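Local coordinates for protein transcriptional regulator, MerR family (Bacillus thuringiensis serovar konkukian, PDB 3GPV) that probably binds DNA as a dimeric transcription factor of the MerR family, pairing a winged helix-turn-helix domain with a long coiled-coil helix, at residues K78-Q81 / F82-S86; L108-I111 / Q112-K116; Y16-I19 / G20-A23; Q46-E49 / K50-I54; D90-I93 / L94-L97. All coordinates share one frame; numbering follows the deposited sequence.

Contact 1. Residues K78-Q81 / F82-S86; sequences KIKQ and FIDWS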
loop_
_atom_site.group_PDB
_atom_site.type_symbol
_atom_site.label_atom_id
_atom_site.label_comp_id
_atom_site.label_asym_id
_atom_site.label_seq_id
_atom_site.Cartn_x
_atom_site.Cartn_y
_atom_site.Cartn_z
ATOM N N LYS B 78 -0.041 -8.167 13.943
ATOM C CA LYS B 78 -0.905 -9.295 13.624
ATOM C C LYS B 78 -0.111 -10.368 12.894
ATOM O O LYS B 78 -0.361 -11.558 13.058
ATOM C CB LYS B 78 -2.085 -8.833 12.769
ATOM C CG LYS B 78 -3.025 -7.887 13.504
ATOM C CD LYS B 78 -4.125 -7.364 12.593
ATOM C CE LYS B 78 -5.017 -6.372 13.322
ATOM N NZ LYS B 78 -6.064 -5.809 12.430
ATOM N N ILE B 79 0.858 -9.952 12.089
ATOM C CA ILE B 79 1.673 -10.917 11.370
ATOM C C ILE B 79 2.481 -11.712 12.390
ATOM O O ILE B 79 2.650 -12.922 12.251
ATOM C CB ILE B 79 2.634 -10.219 10.395
ATOM C CG1 ILE B 79 1.831 -9.448 9.348
ATOM C CG2 ILE B 79 3.510 -11.240 9.715
ATOM C CD1 ILE B 79 2.655 -8.492 8.513
ATOM N N LYS B 80 2.971 -11.027 13.419
ATOM C CA LYS B 80 3.756 -11.690 14.453
ATOM C C LYS B 80 2.849 -12.643 15.214
ATOM O O LYS B 80 3.259 -13.737 15.596
ATOM C CB LYS B 80 4.371 -10.664 15.411
ATOM C CG LYS B 80 5.241 -11.286 16.493
ATOM C CD LYS B 80 6.046 -10.241 17.253
ATOM C CE LYS B 80 5.149 -9.218 17.950
ATOM N NZ LYS B 80 5.940 -8.169 18.677
ATOM N N GLN B 81 1.607 -12.219 15.415
ATOM C CA GLN B 81 0.620 -13.022 16.118
ATOM C C GLN B 81 0.357 -14.286 15.313
ATOM O O GLN B 81 0.130 -15.364 15.872
ATOM C CB GLN B 81 -0.668 -12.224 16.281
ATOM C CG GLN B 81 -1.709 -12.884 17.145
ATOM C CD GLN B 81 -2.774 -11.904 17.593
ATOM O OE1 GLN B 81 -3.472 -11.308 16.773
ATOM N NE2 GLN B 81 -2.898 -11.727 18.903
ATOM N N PHE B 82 0.397 -14.144 13.991
ATOM C CA PHE B 82 0.179 -15.270 13.091
ATOM C C PHE B 82 1.332 -16.261 13.236
ATOM O O PHE B 82 1.135 -17.474 13.261
ATOM C CB PHE B 82 0.112 -14.783 11.642
ATOM C CG PHE B 82 0.209 -15.886 10.631
ATOM C CD1 PHE B 82 -0.857 -16.750 10.421
ATOM C CD2 PHE B 82 1.380 -16.085 9.912
ATOM C CE1 PHE B 82 -0.763 -17.804 9.509
ATOM C CE2 PHE B 82 1.486 -17.131 9.001
ATOM C CZ PHE B 82 0.410 -17.994 8.800
ATOM N N ILE B 83 2.540 -15.720 13.321
ATOM C CA ILE B 83 3.742 -16.521 13.456
ATOM C C ILE B 83 3.773 -17.242 14.794
ATOM O O ILE B 83 4.067 -18.435 14.857
ATOM C CB ILE B 83 4.978 -15.630 13.338
ATOM C CG1 ILE B 83 5.009 -14.999 11.950
ATOM C CG2 ILE B 83 6.237 -16.433 13.598
ATOM C CD1 ILE B 83 6.016 -13.860 11.833
ATOM N N ASP B 84 3.469 -16.513 15.863
ATOM C CA ASP B 84 3.463 -17.103 17.192
ATOM C C ASP B 84 2.449 -18.232 17.260
ATOM O O ASP B 84 2.727 -19.281 17.835
ATOM C CB ASP B 84 3.155 -16.046 18.255
ATOM C CG ASP B 84 4.264 -15.018 18.393
ATOM O OD1 ASP B 84 5.446 -15.399 18.270
ATOM O OD2 ASP B 84 3.958 -13.835 18.638
ATOM N N TRP B 85 1.276 -18.020 16.670
ATOM C CA TRP B 85 0.245 -19.054 16.657
ATOM C C TRP B 85 0.712 -20.268 15.869
ATOM O O TRP B 85 0.476 -21.402 16.278
ATOM C CB TRP B 85 -1.057 -18.542 16.032
ATOM C CG TRP B 85 -1.888 -17.689 16.930
ATOM C CD1 TRP B 85 -1.884 -17.685 18.288
ATOM C CD2 TRP B 85 -2.898 -16.756 16.528
ATOM N NE1 TRP B 85 -2.827 -16.811 18.765
ATOM C CE2 TRP B 85 -3.466 -16.225 17.706
ATOM C CE3 TRP B 85 -3.380 -16.319 15.286
ATOM C CZ2 TRP B 85 -4.496 -15.275 17.681
ATOM C CZ3 TRP B 85 -4.407 -15.373 15.260
ATOM C CH2 TRP B 85 -4.951 -14.863 16.452
ATOM N N SER B 86 1.360 -20.029 14.730
ATOM C CA SER B 86 1.861 -21.122 13.904
ATOM C C SER B 86 2.872 -21.931 14.707
ATOM O O SER B 86 2.966 -23.140 14.557
ATOM C CB SER B 86 2.528 -20.575 12.635
ATOM O OG SER B 86 1.601 -19.855 11.844
#
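Gln81 O accepts the backbone N-H of Trp85 at 3.0 Å, one of four consecutive i to i+4 bonds that run from Lys78-Phe82 to Gln81-Trp85 and carry helix 76-88 through this stretch. The helix follows the helix-turn-helix and wing in the MerR-type domain, which probably binds DNA, and lies between helix 57-70 and the long helix 93-128. Its apolar side holds Ile79 and Ile83, one turn apart, with Ile79 CG2 4.2 Å from Ile83 CD1; both also rest on Ile66. Phe82 faces another way, onto Leu99 and Met100 of helix 93-128 and Tyr128 of the second subunit. On the more exposed side Gln81 and Trp85 run alongside each other. With CG anti to the backbone N (chi1 -173°) and the chain extended, the Gln81 amide is laid flat on the indole, the two planes only 2° apart. Its CG makes a CH-pi contact, 3.7 Å from the centroid of the six-membered ring of Trp85 and nearly on the ring normal. The carbonyl O of Gln81 sits over the same indole, offset toward its rim. One turn before Ser86, Phe82 O takes two donors from opposite faces of its plane: Ser86 N, and Ser86 OG at 2.8 Å from Phe82 O.

Contact 2. Residues L108-I111 / Q112-K116; sequences LQLI and QDTEK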
loop_
_atom_site.group_PDB
_atom_site.type_symbol
_atom_site.label_atom_id
_atom_site.label_comp_id
_atom_site.label_asym_id
_atom_site.label_seq_id
_atom_site.Cartn_x
_atom_site.Cartn_y
_atom_site.Cartn_z
ATOM N N LEU B 108 -9.677 -8.826 -0.863
ATOM C CA LEU B 108 -10.705 -8.663 -1.888
ATOM C C LEU B 108 -11.102 -7.183 -1.967
ATOM O O LEU B 108 -11.265 -6.624 -3.051
ATOM C CB LEU B 108 -11.949 -9.484 -1.562
ATOM C CG LEU B 108 -12.178 -10.920 -2.072
ATOM C CD1 LEU B 108 -11.297 -11.229 -3.272
ATOM C CD2 LEU B 108 -11.942 -11.891 -0.943
ATOM N N GLN B 109 -11.275 -6.556 -0.809
ATOM C CA GLN B 109 -11.640 -5.138 -0.776
ATOM C C GLN B 109 -10.522 -4.298 -1.396
ATOM O O GLN B 109 -10.776 -3.328 -2.124
ATOM C CB GLN B 109 -11.874 -4.665 0.661
ATOM C CG GLN B 109 -12.378 -3.222 0.737
ATOM C CD GLN B 109 -13.747 -3.065 0.076
ATOM O OE1 GLN B 109 -14.690 -3.764 0.427
ATOM N NE2 GLN B 109 -13.852 -2.158 -0.889
ATOM N N LEU B 110 -9.287 -4.664 -1.076
ATOM C CA LEU B 110 -8.119 -3.973 -1.591
ATOM C C LEU B 110 -8.104 -3.990 -3.116
ATOM O O LEU B 110 -7.828 -2.975 -3.742
ATOM C CB LEU B 110 -6.841 -4.615 -1.043
ATOM C CG LEU B 110 -5.492 -4.110 -1.583
ATOM C CD1 LEU B 110 -5.338 -2.614 -1.314
ATOM C CD2 LEU B 110 -4.354 -4.902 -0.933
ATOM N N ILE B 111 -8.401 -5.141 -3.710
ATOM C CA ILE B 111 -8.413 -5.251 -5.169
ATOM C C ILE B 111 -9.520 -4.342 -5.721
ATOM O O ILE B 111 -9.322 -3.607 -6.677
ATOM C CB ILE B 111 -8.690 -6.723 -5.643
ATOM C CG1 ILE B 111 -7.427 -7.576 -5.524
ATOM C CG2 ILE B 111 -9.101 -6.742 -7.103
ATOM C CD1 ILE B 111 -6.930 -7.737 -4.173
ATOM N N GLN B 112 -10.691 -4.386 -5.109
ATOM C CA GLN B 112 -11.778 -3.552 -5.602
ATOM C C GLN B 112 -11.429 -2.071 -5.483
ATOM O O GLN B 112 -11.665 -1.301 -6.410
ATOM C CB GLN B 112 -13.071 -3.854 -4.854
ATOM C CG GLN B 112 -14.211 -2.944 -5.282
ATOM C CD GLN B 112 -15.544 -3.406 -4.753
ATOM O OE1 GLN B 112 -16.122 -4.368 -5.267
ATOM N NE2 GLN B 112 -16.037 -2.737 -3.706
ATOM N N ASP B 113 -10.857 -1.683 -4.345
ATOM C CA ASP B 113 -10.455 -0.291 -4.144
ATOM C C ASP B 113 -9.411 0.118 -5.171
ATOM O O ASP B 113 -9.420 1.250 -5.648
ATOM C CB ASP B 113 -9.887 -0.085 -2.746
ATOM C CG ASP B 113 -10.951 -0.165 -1.674
ATOM O OD1 ASP B 113 -12.145 -0.068 -2.018
ATOM O OD2 ASP B 113 -10.589 -0.315 -0.495
ATOM N N THR B 114 -8.518 -0.811 -5.511
ATOM C CA THR B 114 -7.453 -0.527 -6.481
ATOM C C THR B 114 -8.032 -0.427 -7.888
ATOM O O THR B 114 -7.606 0.405 -8.690
ATOM C CB THR B 114 -6.340 -1.596 -6.428
ATOM O OG1 THR B 114 -5.836 -1.689 -5.098
ATOM C CG2 THR B 114 -5.181 -1.205 -7.339
ATOM N N GLU B 115 -9.014 -1.268 -8.188
ATOM C CA GLU B 115 -9.654 -1.190 -9.494
ATOM C C GLU B 115 -10.329 0.192 -9.601
ATOM O O GLU B 115 -10.299 0.845 -10.656
ATOM C CB GLU B 115 -10.704 -2.298 -9.645
ATOM C CG GLU B 115 -10.130 -3.692 -9.780
ATOM C CD GLU B 115 -9.589 -3.988 -11.174
ATOM O OE1 GLU B 115 -9.533 -3.085 -12.035
ATOM O OE2 GLU B 115 -9.209 -5.148 -11.404
ATOM N N LYS B 116 -10.926 0.639 -8.497
ATOM C CA LYS B 116 -11.604 1.933 -8.494
ATOM C C LYS B 116 -10.603 3.057 -8.752
ATOM O O LYS B 116 -10.898 4.010 -9.482
ATOM C CB LYS B 116 -12.327 2.162 -7.170
ATOM C CG LYS B 116 -12.856 3.589 -7.036
ATOM C CD LYS B 116 -14.216 3.691 -6.361
ATOM C CE LYS B 116 -14.289 2.875 -5.087
ATOM N NZ LYS B 116 -14.524 1.429 -5.369
HETATM O O HOH W 1 -16.255 -0.555 -1.899
#
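One turn of the long dimerisation helix 93-128 joins Gln109 to Asp113 along its outer side and Leu110 to Thr114 along another. Gln109 NE2 gives a hydrogen bond of 2.9 Å to Asp113 OD1, with an N-H...O angle of 154°. The acceptor lies in the amide plane of Gln109, yet the donor comes from above the carboxylate plane, the two planes being 41° apart. A bend at chi2 (64°) turns the Gln109 amide toward Asp113, one turn on. A water accepts from Gln109 NE2 at 3.1 Å and, weakly, from Gln112 NE2, so it spans the two amides where they face solvent. This stretch falls in a predicted coiled coil, and its other side meets the second subunit: Leu110 and Ile111 pack on Thr114 of that chain, and Leu108 on its Leu118. Thr114 is buried, and its hydroxyl is satisfied within its own helix, Thr114 OG1 donating to Leu110 O at 2.7 Å. Thr114 N reaches Leu110 O from the opposite face of the carbonyl plane at 2.9 Å, so two donors grip this oxygen. Beyond them, Ile111 CG2 lies alongside Glu115 CG, 4.2 Å away.

Contact 3. Residues Y16-I19 / G20-A23; sequences YYTI and GQVA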
loop_
_atom_site.group_PDB
_atom_site.type_symbol
_atom_site.label_atom_id
_atom_site.label_comp_id
_atom_site.label_asym_id
_atom_site.label_seq_id
_atom_site.Cartn_x
_atom_site.Cartn_y
_atom_site.Cartn_z
ATOM N N TYR B 16 20.435 -25.297 3.772
ATOM C CA TYR B 16 19.981 -24.040 4.309
ATOM C C TYR B 16 20.525 -22.909 3.428
ATOM O O TYR B 16 21.394 -23.091 2.553
ATOM C CB TYR B 16 20.489 -23.903 5.722
ATOM C CG TYR B 16 21.989 -23.911 5.719
ATOM C CD1 TYR B 16 22.711 -22.713 5.614
ATOM C CD2 TYR B 16 22.703 -25.111 5.854
ATOM C CE1 TYR B 16 24.137 -22.705 5.653
ATOM C CE2 TYR B 16 24.108 -25.121 5.884
ATOM C CZ TYR B 16 24.828 -23.915 5.795
ATOM O OH TYR B 16 26.223 -23.927 5.873
ATOM N N TYR B 17 19.971 -21.737 3.676
ATOM C CA TYR B 17 20.321 -20.538 2.948
ATOM C C TYR B 17 20.543 -19.394 3.918
ATOM O O TYR B 17 19.860 -19.271 4.929
ATOM C CB TYR B 17 19.200 -20.223 1.963
ATOM C CG TYR B 17 18.937 -21.372 1.019
ATOM C CD1 TYR B 17 19.721 -21.556 -0.121
ATOM C CD2 TYR B 17 17.953 -22.317 1.300
ATOM C CE1 TYR B 17 19.535 -22.656 -0.957
ATOM C CE2 TYR B 17 17.762 -23.418 0.471
ATOM C CZ TYR B 17 18.557 -23.580 -0.653
ATOM O OH TYR B 17 18.381 -24.667 -1.473
ATOM N N THR B 18 21.528 -18.565 3.614
ATOM C CA THR B 18 21.849 -17.429 4.474
ATOM C C THR B 18 20.870 -16.256 4.320
ATOM O O THR B 18 20.203 -16.123 3.293
ATOM C CB THR B 18 23.247 -16.912 4.176
ATOM O OG1 THR B 18 23.280 -16.396 2.841
ATOM C CG2 THR B 18 24.259 -18.031 4.312
ATOM N N ILE B 19 20.794 -15.415 5.347
ATOM C CA ILE B 19 19.915 -14.248 5.327
ATOM C C ILE B 19 20.193 -13.451 4.043
ATOM O O ILE B 19 19.283 -12.898 3.425
ATOM C CB ILE B 19 20.194 -13.315 6.526
ATOM C CG1 ILE B 19 20.327 -14.121 7.827
ATOM C CG2 ILE B 19 19.096 -12.285 6.645
ATOM C CD1 ILE B 19 19.109 -14.913 8.242
ATOM N N GLY B 20 21.468 -13.402 3.658
ATOM C CA GLY B 20 21.872 -12.683 2.466
ATOM C C GLY B 20 21.393 -13.279 1.156
ATOM O O GLY B 20 20.998 -12.546 0.250
ATOM N N GLN B 21 21.430 -14.605 1.041
ATOM C CA GLN B 21 20.980 -15.265 -0.177
ATOM C C GLN B 21 19.466 -15.152 -0.284
ATOM O O GLN B 21 18.918 -14.947 -1.364
ATOM C CB GLN B 21 21.392 -16.741 -0.168
ATOM C CG GLN B 21 22.895 -16.955 -0.072
ATOM C CD GLN B 21 23.275 -18.403 0.156
ATOM O OE1 GLN B 21 22.640 -19.101 0.940
ATOM N NE2 GLN B 21 24.326 -18.859 -0.516
ATOM N N VAL B 22 18.790 -15.286 0.848
ATOM C CA VAL B 22 17.343 -15.194 0.866
ATOM C C VAL B 22 16.906 -13.799 0.431
ATOM O O VAL B 22 15.906 -13.648 -0.269
ATOM C CB VAL B 22 16.794 -15.516 2.266
ATOM C CG1 VAL B 22 15.312 -15.238 2.325
ATOM C CG2 VAL B 22 17.055 -16.978 2.593
ATOM N N ALA B 23 17.665 -12.782 0.837
ATOM C CA ALA B 23 17.350 -11.405 0.471
ATOM C C ALA B 23 17.404 -11.274 -1.038
ATOM O O ALA B 23 16.543 -10.649 -1.652
ATOM C CB ALA B 23 18.332 -10.447 1.112
#
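Gln21 OE1 accepts the backbone N-H of Thr18 at 2.9 Å, in a nearly straight bond of 165°, while Thr18 OG1 accepts the backbone N-H of Gln21 at 3.1 Å. The two reciprocal bonds form a capping box at the start of helix 19-25, with Thr18 as N-cap. Each residue thus uses its side chain to take the main-chain hydrogen of the other. Thr18 OG1 stands between its own backbone N and carbonyl carbon (chi1 65°), the crowded position, which turns the hydroxyl toward the helix start. The Gln21 chain leaves CB beside its backbone N and then runs extended, crossing Thr18 obliquely; its CG comes within 3.0 Å of Thr18 OG1. Gln21 OE1 also lies 3.8 Å from Tyr17 CB and, at the edge of the Tyr17 ring, near its plane. From there the helical pattern takes over, with Val22 N bound to Thr18 O and Ala23 N to Ile19 O. On the inner side Val22 CG2 touches Tyr17 CB at 3.9 Å, and both residues pack on Leu60 of helix 57-70. Tyr17 pairs with Phe55 through backbone bonds. The capping bonds satisfy N-H groups at the junction of strand and helix, and so probably fix where the first helix of the helix-turn-helix domain departs from the sheet.

Contact 4. Residues Q46-E49 / K50-I54; sequences QRNE and KGDRI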
loop_
_atom_site.group_PDB
_atom_site.type_symbol
_atom_site.label_atom_id
_atom_site.label_comp_id
_atom_site.label_asym_id
_atom_site.label_seq_id
_atom_site.Cartn_x
_atom_site.Cartn_y
_atom_site.Cartn_z
ATOM N N GLN B 46 16.849 -21.596 12.022
ATOM C CA GLN B 46 17.777 -22.597 12.529
ATOM C C GLN B 46 19.206 -22.080 12.633
ATOM O O GLN B 46 19.474 -20.900 12.393
ATOM C CB GLN B 46 17.757 -23.833 11.628
ATOM C CG GLN B 46 17.287 -25.094 12.319
ATOM C CD GLN B 46 15.802 -25.081 12.623
ATOM O OE1 GLN B 46 14.973 -25.066 11.711
ATOM N NE2 GLN B 46 15.457 -25.093 13.908
ATOM N N ARG B 47 20.113 -22.990 12.985
ATOM C CA ARG B 47 21.538 -22.702 13.150
ATOM C C ARG B 47 22.355 -23.615 12.247
ATOM O O ARG B 47 21.993 -24.769 12.032
ATOM C CB ARG B 47 21.968 -22.964 14.594
ATOM C CG ARG B 47 21.225 -22.172 15.643
ATOM C CD ARG B 47 21.946 -20.881 15.948
ATOM N NE ARG B 47 21.192 -20.049 16.876
ATOM C CZ ARG B 47 21.454 -18.770 17.106
ATOM N NH1 ARG B 47 22.458 -18.180 16.473
ATOM N NH2 ARG B 47 20.706 -18.080 17.956
ATOM N N ASN B 48 23.451 -23.098 11.709
ATOM C CA ASN B 48 24.309 -23.919 10.874
ATOM C C ASN B 48 25.467 -24.375 11.761
ATOM O O ASN B 48 25.526 -24.014 12.940
ATOM C CB ASN B 48 24.813 -23.130 9.661
ATOM C CG ASN B 48 25.628 -21.916 10.045
ATOM O OD1 ASN B 48 25.769 -21.588 11.224
ATOM N ND2 ASN B 48 26.168 -21.235 9.043
ATOM N N GLU B 49 26.373 -25.171 11.203
ATOM C CA GLU B 49 27.508 -25.684 11.959
ATOM C C GLU B 49 28.297 -24.575 12.648
ATOM O O GLU B 49 28.911 -24.802 13.688
ATOM C CB GLU B 49 28.430 -26.481 11.036
ATOM C CG GLU B 49 27.707 -27.497 10.160
ATOM C CD GLU B 49 26.903 -28.511 10.961
ATOM O OE1 GLU B 49 25.936 -28.108 11.642
ATOM O OE2 GLU B 49 27.240 -29.715 10.906
ATOM N N LYS B 50 28.275 -23.379 12.071
ATOM C CA LYS B 50 28.998 -22.243 12.634
ATOM C C LYS B 50 28.256 -21.603 13.796
ATOM O O LYS B 50 28.869 -21.160 14.764
ATOM C CB LYS B 50 29.236 -21.179 11.564
ATOM C CG LYS B 50 30.114 -21.621 10.416
ATOM C CD LYS B 50 30.430 -20.447 9.519
ATOM C CE LYS B 50 31.515 -20.803 8.530
ATOM N NZ LYS B 50 31.940 -19.620 7.736
ATOM N N GLY B 51 26.934 -21.548 13.692
ATOM C CA GLY B 51 26.142 -20.941 14.743
ATOM C C GLY B 51 25.352 -19.765 14.200
ATOM O O GLY B 51 24.691 -19.048 14.953
ATOM N N ASP B 52 25.424 -19.563 12.887
ATOM C CA ASP B 52 24.698 -18.469 12.245
ATOM C C ASP B 52 23.233 -18.864 12.102
ATOM O O ASP B 52 22.904 -20.046 12.121
ATOM C CB ASP B 52 25.281 -18.184 10.858
ATOM C CG ASP B 52 26.772 -17.908 10.896
ATOM O OD1 ASP B 52 27.192 -17.021 11.671
ATOM O OD2 ASP B 52 27.517 -18.577 10.147
ATOM N N ARG B 53 22.354 -17.879 11.968
ATOM C CA ARG B 53 20.937 -18.165 11.802
ATOM C C ARG B 53 20.630 -18.192 10.312
ATOM O O ARG B 53 20.887 -17.234 9.586
ATOM C CB ARG B 53 20.104 -17.128 12.557
ATOM C CG ARG B 53 20.370 -17.220 14.054
ATOM C CD ARG B 53 19.682 -16.150 14.880
ATOM N NE ARG B 53 18.235 -16.319 14.940
ATOM C CZ ARG B 53 17.372 -15.502 14.352
ATOM N NH1 ARG B 53 17.814 -14.462 13.659
ATOM N NH2 ARG B 53 16.068 -15.718 14.462
ATOM N N ILE B 54 20.100 -19.322 9.861
ATOM C CA ILE B 54 19.813 -19.524 8.450
ATOM C C ILE B 54 18.396 -20.000 8.177
ATOM O O ILE B 54 17.658 -20.369 9.092
ATOM C CB ILE B 54 20.784 -20.561 7.844
ATOM C CG1 ILE B 54 20.570 -21.929 8.503
ATOM C CG2 ILE B 54 22.220 -20.113 8.043
ATOM C CD1 ILE B 54 20.929 -21.997 9.974
#
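Asn48 fills the tight end of a beta hairpin, its side chain folded into the turn that links strands 46-47 and 53-55, the wing of this MerR-type winged-helix domain. Asn48 CG lies between its own backbone N and carbonyl carbon (chi1 61°), which tucks the amide under residues 50-52. Its OD1 accepts from Gly51 N at 2.7 Å and from Asp52 N at 2.6 Å, the two donors coming from opposite faces of the amide plane. The other half of the same amide, Asn48 ND2, donates to Asp52 OD2 on the anti side of the carboxylate, 3.2 Å away. Gly51 has a positive phi (120°), where a CB would be jammed against the preceding carbonyl oxygen. Behind the turn the strands are joined by Asn48 N to Asp52 O and by the hydrogen-bonded pair Gln46-Ile54. Ile54 is buried and packs against Tyr16, whereas Glu49 and Lys50 form the loose, exposed tip. The face bearing Arg47 and Arg53, a non-hydrogen-bonded pair, is more open to solvent than Ile54, but its side chains touch. Their guanidinium planes lie 63° apart, and Arg53 turns its charge to a salt bridge with Asp37. Arg53 CG lies over one face of the Arg47 guanidinium, while Arg47 NH1 donates in the group's own plane to Gly51 O at 2.8 Å.

Contact 5. Residues D90-I93 / L94-L97; sequences DSTI and LHRL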
loop_
_atom_site.group_PDB
_atom_site.type_symbol
_atom_site.label_atom_id
_atom_site.label_comp_id
_atom_site.label_asym_id
_atom_site.label_seq_id
_atom_site.Cartn_x
_atom_site.Cartn_y
_atom_site.Cartn_z
ATOM N N ASP B 90 -0.984 -26.978 16.114
ATOM C CA ASP B 90 -2.360 -27.089 15.642
ATOM C C ASP B 90 -3.429 -26.764 16.675
ATOM O O ASP B 90 -4.612 -26.971 16.423
ATOM C CB ASP B 90 -2.611 -28.483 15.054
ATOM C CG ASP B 90 -2.349 -29.593 16.049
ATOM O OD1 ASP B 90 -1.236 -29.634 16.612
ATOM O OD2 ASP B 90 -3.254 -30.430 16.262
ATOM N N SER B 91 -3.022 -26.245 17.829
ATOM C CA SER B 91 -3.987 -25.881 18.859
ATOM C C SER B 91 -4.539 -24.490 18.547
ATOM O O SER B 91 -5.458 -24.010 19.209
ATOM C CB SER B 91 -3.333 -25.875 20.244
ATOM O OG SER B 91 -2.505 -24.739 20.421
ATOM N N THR B 92 -3.965 -23.847 17.535
ATOM C CA THR B 92 -4.393 -22.513 17.129
ATOM C C THR B 92 -4.915 -22.518 15.691
ATOM O O THR B 92 -5.087 -21.465 15.081
ATOM C CB THR B 92 -3.233 -21.513 17.205
ATOM O OG1 THR B 92 -2.214 -21.904 16.278
ATOM C CG2 THR B 92 -2.650 -21.477 18.606
ATOM N N ILE B 93 -5.167 -23.710 15.162
ATOM C CA ILE B 93 -5.651 -23.862 13.797
ATOM C C ILE B 93 -6.875 -22.998 13.493
ATOM O O ILE B 93 -6.966 -22.412 12.418
ATOM C CB ILE B 93 -5.987 -25.331 13.495
ATOM C CG1 ILE B 93 -6.394 -25.490 12.027
ATOM C CG2 ILE B 93 -7.104 -25.803 14.399
ATOM C CD1 ILE B 93 -5.251 -25.341 11.045
ATOM N N LEU B 94 -7.813 -22.918 14.433
ATOM C CA LEU B 94 -9.012 -22.117 14.224
ATOM C C LEU B 94 -8.677 -20.629 14.230
ATOM O O LEU B 94 -9.264 -19.853 13.476
ATOM C CB LEU B 94 -10.059 -22.417 15.304
ATOM C CG LEU B 94 -10.552 -23.862 15.416
ATOM C CD1 LEU B 94 -11.676 -23.909 16.432
ATOM C CD2 LEU B 94 -11.033 -24.381 14.069
ATOM N N HIS B 95 -7.736 -20.235 15.084
ATOM C CA HIS B 95 -7.329 -18.835 15.173
ATOM C C HIS B 95 -6.722 -18.425 13.836
ATOM O O HIS B 95 -7.130 -17.441 13.220
ATOM C CB HIS B 95 -6.263 -18.636 16.256
ATOM C CG HIS B 95 -6.577 -19.299 17.562
ATOM N ND1 HIS B 95 -6.948 -20.623 17.654
ATOM C CD2 HIS B 95 -6.506 -18.838 18.833
ATOM C CE1 HIS B 95 -7.090 -20.949 18.926
ATOM N NE2 HIS B 95 -6.827 -19.884 19.661
ATOM N N ARG B 96 -5.730 -19.192 13.405
ATOM C CA ARG B 96 -5.043 -18.924 12.154
ATOM C C ARG B 96 -5.988 -18.959 10.965
ATOM O O ARG B 96 -5.888 -18.123 10.075
ATOM C CB ARG B 96 -3.904 -19.924 11.961
ATOM C CG ARG B 96 -2.694 -19.632 12.836
ATOM C CD ARG B 96 -1.617 -20.689 12.660
ATOM N NE ARG B 96 -1.940 -21.906 13.392
ATOM C CZ ARG B 96 -1.788 -23.133 12.906
ATOM N NH1 ARG B 96 -1.320 -23.307 11.675
ATOM N NH2 ARG B 96 -2.098 -24.185 13.652
ATOM N N LEU B 97 -6.903 -19.923 10.954
ATOM C CA LEU B 97 -7.866 -20.038 9.867
ATOM C C LEU B 97 -8.694 -18.764 9.822
ATOM O O LEU B 97 -8.954 -18.208 8.752
ATOM C CB LEU B 97 -8.786 -21.246 10.076
ATOM C CG LEU B 97 -9.975 -21.373 9.112
ATOM C CD1 LEU B 97 -9.484 -21.489 7.684
ATOM C CD2 LEU B 97 -10.809 -22.593 9.477
#
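Thr92 holds OG1 between its own backbone N and carbonyl carbon (chi1 63°), and Arg96, one turn on, sends CG back beside its backbone N (chi1 -75°) and bends at chi3; together these torsions bring the two side chains together. Arg96 NE donates to Thr92 OG1 at 2.9 Å, the oxygen tilted slightly from the guanidinium plane. The backbone adds a second link, Arg96 N to Thr92 O at 2.9 Å, almost straight at 174°, so the same two residues are tied twice. Thr92 occupies the N-cap position of helix 93-128, but its hydroxyl makes no capping bond: it is engaged instead by Trp85 O and Gly89 O, besides Arg96 NE. Those partners account for a polar group that is buried. The guanidinium also brings Arg96 NH2 to 3.5 Å from Asp90 CA, a contact at the edge of the group and in its plane, and NH2 has a weak bond to Gly89 O. On the other side of Thr92, Thr92 CB sits over one face of the His95 ring, 4.1 Å from the centroid, as a CH-pi contact. Ile93 CG2 meets Leu94 CG at 4.1 Å, and Leu97 N binds Ile93 O in the first turn. The turn lies where the chain reverses from helix 76-88 into helix 93-128: His95 meets Trp85 edge to face, Arg96 packs on Trp85 and Ser86, and Ile93, Arg96 and Leu97 all reach Tyr128 of the second subunit.

How the contacts relate
Contacts 3 and 4 share the small sheet at the end that probably binds DNA and touch directly, Tyr16 and Ile19 packing on the strand of Ile54. Contacts 1 and 5 touch across the turn between helices 76-88 and 93-128; contact 2 lies farther along that last helix, its centre about 42 Å from that of contact 4. Contacts 1 and 3 are partly buried, whereas 2, 4 and 5 are surface contacts. Side-chain oxygens serve backbone N-H groups at the cap of contact 3 and the hairpin, aromatic and apolar groups dominate contact 1, contact 2 sets amide-carboxylate and water bonds on its exposed side, and contact 5 joins a buried hydroxyl to an arginine. Contacts 1, 2 and 5 meet the second subunit.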